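PDB 1HUX: activator of (r)-2-hydroxyglutaryl-coa dehydratase from Acidaminococcus fermentans, which hydrolyses ATP slowly and, as an iron-sulfur homodimer, passes electrons in an ATP-dependent way to activate the dehydratase of glutamate fermentation. Local coordinates for residues V110-N124 with R198-K210. Sequence-based numbering, arbitrary orientation.
Sequences VIHVENGTMTNFQMN and RVIGLANRVGIVK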
loop_
_atom_site.group_PDB
_atom_site.type_symbol
_atom_site.label_atom_id
_atom_site.label_comp_id
_atom_site.label_asym_id
_atom_site.label_seq_id
_atom_site.Cartn_x
_atom_site.Cartn_y
_atom_site.Cartn_z
ATOM N N VAL A 110 -16.492 -3.016 8.236
ATOM C CA VAL A 110 -17.634 -2.327 8.818
ATOM C C VAL A 110 -18.817 -3.257 8.685
ATOM O O VAL A 110 -19.108 -3.758 7.595
ATOM C CB VAL A 110 -17.946 -1.019 8.089
ATOM C CG1 VAL A 110 -18.903 -0.192 8.934
ATOM C CG2 VAL A 110 -16.669 -0.254 7.818
ATOM N N ILE A 111 -19.500 -3.480 9.797
ATOM C CA ILE A 111 -20.622 -4.404 9.813
ATOM C C ILE A 111 -21.974 -3.794 10.195
ATOM O O ILE A 111 -22.089 -3.046 11.180
ATOM C CB ILE A 111 -20.307 -5.588 10.786
ATOM C CG1 ILE A 111 -18.980 -6.241 10.393
ATOM C CG2 ILE A 111 -21.436 -6.618 10.763
ATOM C CD1 ILE A 111 -18.487 -7.244 11.409
ATOM N N HIS A 112 -22.998 -4.111 9.406
ATOM C CA HIS A 112 -24.329 -3.631 9.724
ATOM C C HIS A 112 -24.958 -4.744 10.556
ATOM O O HIS A 112 -24.957 -5.913 10.148
ATOM C CB HIS A 112 -25.154 -3.384 8.458
ATOM C CG HIS A 112 -26.498 -2.783 8.739
ATOM N ND1 HIS A 112 -27.678 -3.488 8.598
ATOM C CD2 HIS A 112 -26.845 -1.576 9.254
ATOM C CE1 HIS A 112 -28.686 -2.744 9.022
ATOM N NE2 HIS A 112 -28.209 -1.578 9.427
ATOM N N VAL A 113 -25.484 -4.382 11.722
ATOM C CA VAL A 113 -26.067 -5.362 12.640
ATOM C C VAL A 113 -27.556 -5.202 12.910
ATOM O O VAL A 113 -28.045 -4.092 13.140
ATOM C CB VAL A 113 -25.348 -5.329 14.023
ATOM C CG1 VAL A 113 -26.007 -6.311 14.973
ATOM C CG2 VAL A 113 -23.862 -5.648 13.862
ATOM N N GLU A 114 -28.255 -6.334 12.902
ATOM C CA GLU A 114 -29.688 -6.391 13.169
ATOM C C GLU A 114 -29.940 -7.644 14.001
ATOM O O GLU A 114 -29.650 -8.764 13.549
ATOM C CB GLU A 114 -30.486 -6.461 11.857
ATOM C CG GLU A 114 -30.427 -5.194 11.014
ATOM C CD GLU A 114 -31.305 -4.060 11.546
ATOM O OE1 GLU A 114 -31.536 -3.979 12.778
ATOM O OE2 GLU A 114 -31.755 -3.232 10.721
ATOM N N ASN A 115 -30.473 -7.453 15.213
ATOM C CA ASN A 115 -30.756 -8.574 16.125
ATOM C C ASN A 115 -29.491 -9.401 16.254
ATOM O O ASN A 115 -29.465 -10.561 15.828
ATOM C CB ASN A 115 -31.876 -9.477 15.583
ATOM C CG ASN A 115 -33.241 -8.795 15.574
ATOM O OD1 ASN A 115 -33.734 -8.341 16.609
ATOM N ND2 ASN A 115 -33.864 -8.732 14.400
ATOM N N GLY A 116 -28.443 -8.786 16.812
ATOM C CA GLY A 116 -27.167 -9.465 17.003
ATOM C C GLY A 116 -26.621 -10.239 15.813
ATOM O O GLY A 116 -25.773 -11.119 15.960
ATOM N N THR A 117 -27.094 -9.911 14.623
ATOM C CA THR A 117 -26.635 -10.599 13.426
ATOM C C THR A 117 -26.024 -9.659 12.381
ATOM O O THR A 117 -26.312 -8.444 12.336
ATOM C CB THR A 117 -27.791 -11.365 12.785
ATOM O OG1 THR A 117 -28.351 -12.247 13.760
ATOM C CG2 THR A 117 -27.316 -12.163 11.571
ATOM N N MET A 118 -25.181 -10.232 11.533
ATOM C CA MET A 118 -24.527 -9.463 10.498
ATOM C C MET A 118 -25.394 -9.428 9.257
ATOM O O MET A 118 -25.513 -10.414 8.532
ATOM C CB MET A 118 -23.162 -10.067 10.191
ATOM C CG MET A 118 -22.394 -9.330 9.126
ATOM S SD MET A 118 -22.376 -10.253 7.578
ATOM C CE MET A 118 -23.603 -9.453 6.634
ATOM N N THR A 119 -26.007 -8.269 9.033
ATOM C CA THR A 119 -26.888 -8.033 7.896
ATOM C C THR A 119 -26.077 -7.878 6.627
ATOM O O THR A 119 -26.253 -8.621 5.670
ATOM C CB THR A 119 -27.686 -6.752 8.125
ATOM O OG1 THR A 119 -28.699 -6.986 9.117
ATOM C CG2 THR A 119 -28.297 -6.262 6.819
ATOM N N ASN A 120 -25.179 -6.899 6.638
ATOM C CA ASN A 120 -24.316 -6.622 5.500
ATOM C C ASN A 120 -22.980 -6.152 6.047
ATOM O O ASN A 120 -22.881 -5.788 7.227
ATOM C CB ASN A 120 -24.932 -5.535 4.607
ATOM C CG ASN A 120 -24.091 -5.252 3.367
ATOM O OD1 ASN A 120 -23.585 -6.181 2.728
ATOM N ND2 ASN A 120 -23.940 -3.967 3.016
ATOM N N PHE A 121 -21.958 -6.149 5.191
ATOM C CA PHE A 121 -20.630 -5.720 5.616
ATOM C C PHE A 121 -19.685 -5.440 4.452
ATOM O O PHE A 121 -19.844 -5.969 3.344
ATOM C CB PHE A 121 -19.988 -6.813 6.469
ATOM C CG PHE A 121 -19.387 -7.920 5.651
ATOM C CD1 PHE A 121 -18.055 -7.859 5.245
ATOM C CD2 PHE A 121 -20.169 -8.977 5.213
ATOM C CE1 PHE A 121 -17.515 -8.841 4.403
ATOM C CE2 PHE A 121 -19.643 -9.960 4.373
ATOM C CZ PHE A 121 -18.315 -9.895 3.964
ATOM N N GLN A 122 -18.667 -4.645 4.748
ATOM C CA GLN A 122 -17.635 -4.288 3.788
ATOM C C GLN A 122 -16.329 -4.475 4.558
ATOM O O GLN A 122 -16.228 -4.071 5.723
ATOM C CB GLN A 122 -17.786 -2.822 3.376
ATOM C CG GLN A 122 -17.295 -2.514 1.973
ATOM C CD GLN A 122 -18.323 -2.859 0.903
ATOM O OE1 GLN A 122 -17.995 -2.925 -0.283
ATOM N NE2 GLN A 122 -19.577 -3.065 1.317
ATOM N N MET A 123 -15.334 -5.096 3.937
ATOM C CA MET A 123 -14.073 -5.291 4.640
ATOM C C MET A 123 -12.851 -5.183 3.739
ATOM O O MET A 123 -12.907 -5.535 2.557
ATOM C CB MET A 123 -14.047 -6.661 5.317
ATOM C CG MET A 123 -13.188 -7.685 4.575
ATOM S SD MET A 123 -12.815 -9.154 5.537
ATOM C CE MET A 123 -11.719 -8.462 6.805
ATOM N N ASN A 124 -11.745 -4.708 4.315
ATOM C CA ASN A 124 -10.487 -4.589 3.588
ATOM C C ASN A 124 -9.522 -5.637 4.103
ATOM O O ASN A 124 -9.220 -5.707 5.300
ATOM C CB ASN A 124 -9.869 -3.211 3.761
ATOM C CG ASN A 124 -8.494 -3.128 3.143
ATOM O OD1 ASN A 124 -8.251 -3.668 2.051
ATOM N ND2 ASN A 124 -7.578 -2.450 3.833
ATOM N N ARG A 198 -9.949 6.183 5.319
ATOM C CA ARG A 198 -10.089 4.869 4.677
ATOM C C ARG A 198 -11.286 4.103 5.245
ATOM O O ARG A 198 -12.054 3.465 4.503
ATOM C CB ARG A 198 -8.811 4.035 4.851
ATOM C CG ARG A 198 -7.654 4.497 4.005
ATOM C CD ARG A 198 -8.080 4.593 2.562
ATOM N NE ARG A 198 -7.553 5.793 1.925
ATOM C CZ ARG A 198 -7.611 7.017 2.450
ATOM N NH1 ARG A 198 -8.170 7.215 3.633
ATOM N NH2 ARG A 198 -7.121 8.056 1.783
ATOM N N VAL A 199 -11.430 4.156 6.566
ATOM C CA VAL A 199 -12.527 3.467 7.221
ATOM C C VAL A 199 -13.811 4.043 6.654
ATOM O O VAL A 199 -14.680 3.304 6.183
ATOM C CB VAL A 199 -12.477 3.663 8.749
ATOM C CG1 VAL A 199 -13.742 3.162 9.386
ATOM C CG2 VAL A 199 -11.311 2.907 9.307
ATOM N N ILE A 200 -13.917 5.368 6.684
ATOM C CA ILE A 200 -15.093 6.034 6.145
ATOM C C ILE A 200 -15.348 5.567 4.705
ATOM O O ILE A 200 -16.494 5.421 4.291
ATOM C CB ILE A 200 -14.933 7.568 6.193
ATOM C CG1 ILE A 200 -14.868 8.024 7.658
ATOM C CG2 ILE A 200 -16.101 8.239 5.497
ATOM C CD1 ILE A 200 -14.954 9.524 7.873
ATOM N N GLY A 201 -14.278 5.314 3.961
ATOM C CA GLY A 201 -14.416 4.831 2.600
ATOM C C GLY A 201 -15.198 3.528 2.555
ATOM O O GLY A 201 -16.188 3.426 1.832
ATOM N N LEU A 202 -14.764 2.525 3.317
ATOM C CA LEU A 202 -15.478 1.241 3.362
ATOM C C LEU A 202 -16.868 1.490 3.931
ATOM O O LEU A 202 -17.879 1.002 3.406
ATOM C CB LEU A 202 -14.763 0.244 4.286
ATOM C CG LEU A 202 -13.585 -0.622 3.820
ATOM C CD1 LEU A 202 -14.081 -1.645 2.829
ATOM C CD2 LEU A 202 -12.497 0.251 3.202
ATOM N N ALA A 203 -16.896 2.254 5.020
ATOM C CA ALA A 203 -18.121 2.585 5.736
ATOM C C ALA A 203 -19.294 2.969 4.854
ATOM O O ALA A 203 -20.411 2.502 5.057
ATOM C CB ALA A 203 -17.845 3.697 6.732
ATOM N N ASN A 204 -19.042 3.813 3.866
ATOM C CA ASN A 204 -20.118 4.259 3.000
ATOM C C ASN A 204 -20.717 3.213 2.068
ATOM O O ASN A 204 -21.861 3.356 1.637
ATOM C CB ASN A 204 -19.668 5.492 2.218
ATOM C CG ASN A 204 -19.374 6.674 3.133
ATOM O OD1 ASN A 204 -20.036 6.862 4.160
ATOM N ND2 ASN A 204 -18.387 7.482 2.762
ATOM N N ARG A 205 -19.970 2.160 1.759
ATOM C CA ARG A 205 -20.511 1.114 0.888
ATOM C C ARG A 205 -21.554 0.301 1.680
ATOM O O ARG A 205 -22.280 -0.525 1.120
ATOM C CB ARG A 205 -19.398 0.179 0.419
ATOM C CG ARG A 205 -18.243 0.867 -0.266
ATOM C CD ARG A 205 -18.666 1.502 -1.570
ATOM N NE ARG A 205 -17.531 2.129 -2.244
ATOM C CZ ARG A 205 -17.606 2.765 -3.410
ATOM N NH1 ARG A 205 -18.770 2.865 -4.045
ATOM N NH2 ARG A 205 -16.515 3.304 -3.944
ATOM N N VAL A 206 -21.623 0.553 2.987
ATOM C CA VAL A 206 -22.538 -0.166 3.876
ATOM C C VAL A 206 -23.579 0.762 4.479
ATOM O O VAL A 206 -24.745 0.393 4.644
ATOM C CB VAL A 206 -21.748 -0.845 5.035
ATOM C CG1 VAL A 206 -22.716 -1.388 6.101
ATOM C CG2 VAL A 206 -20.862 -1.955 4.463
ATOM N N GLY A 207 -23.142 1.961 4.835
ATOM C CA GLY A 207 -24.059 2.922 5.393
ATOM C C GLY A 207 -23.978 2.990 6.893
ATOM O O GLY A 207 -24.151 1.984 7.573
ATOM N N ILE A 208 -23.715 4.184 7.410
ATOM C CA ILE A 208 -23.631 4.363 8.842
ATOM C C ILE A 208 -24.990 4.440 9.474
ATOM O O ILE A 208 -25.683 5.461 9.360
ATOM C CB ILE A 208 -22.893 5.643 9.230
ATOM C CG1 ILE A 208 -21.405 5.466 8.967
ATOM C CG2 ILE A 208 -23.146 5.981 10.689
ATOM C CD1 ILE A 208 -20.971 6.031 7.635
ATOM N N VAL A 209 -25.389 3.380 10.151
ATOM C CA VAL A 209 -26.661 3.422 10.817
ATOM C C VAL A 209 -26.450 3.881 12.244
ATOM O O VAL A 209 -25.340 3.937 12.752
ATOM C CB VAL A 209 -27.342 2.040 10.850
ATOM C CG1 VAL A 209 -28.678 2.137 11.618
ATOM C CG2 VAL A 209 -27.571 1.581 9.426
ATOM N N LYS A 210 -27.564 4.186 12.868
ATOM C CA LYS A 210 -27.627 4.614 14.225
ATOM C C LYS A 210 -26.928 3.688 15.176
ATOM O O LYS A 210 -26.976 2.485 15.047
ATOM C CB LYS A 210 -29.081 4.746 14.602
ATOM C CG LYS A 210 -29.328 6.131 15.088
ATOM C CD LYS A 210 -30.791 6.539 15.174
ATOM C CE LYS A 210 -30.728 7.973 15.685
ATOM N NZ LYS A 210 -32.084 8.595 15.841
#
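Val-206 sets its CG2 against the β-hairpin, 3.4 Å from CB of Gln-122, while its CG1 meets CB of His-112 at 3.9 Å. The rest of the apolar packing runs back along the helix: CG2 of Val-110 lies over the backbone at Ala-203, 3.8 Å from N of Ala-203, and Leu-202 brings CD1 to 3.4 Å from CG of Gln-122. At the far end CG2 of Val-209 comes to the edge of the His-112 ring, near its plane, 3.2 Å from NE2.

Polar side chains contribute by packing, as no hydrogen bond joins the two segments. Gln-122 carries CG anti to its own N (chi1 -151°) and then bends at chi2 (82°), which lays the amide across the base of the Arg-205 side chain, CD of Gln-122 3.3 Å from CB of Arg-205. Cutting Gln-122 back to an alanine would keep CB against Val-206 but would probably strip the packing from Leu-202 CD1 and Arg-205 CB, opening a gap there.

Helix 184-204 thus covers one face of the antiparallel hairpin 107-114/117-124, in the second five-stranded sheet of this actin-fold ATPase, and helix 82-93 packs on the other face through Ile-111 and Val-113.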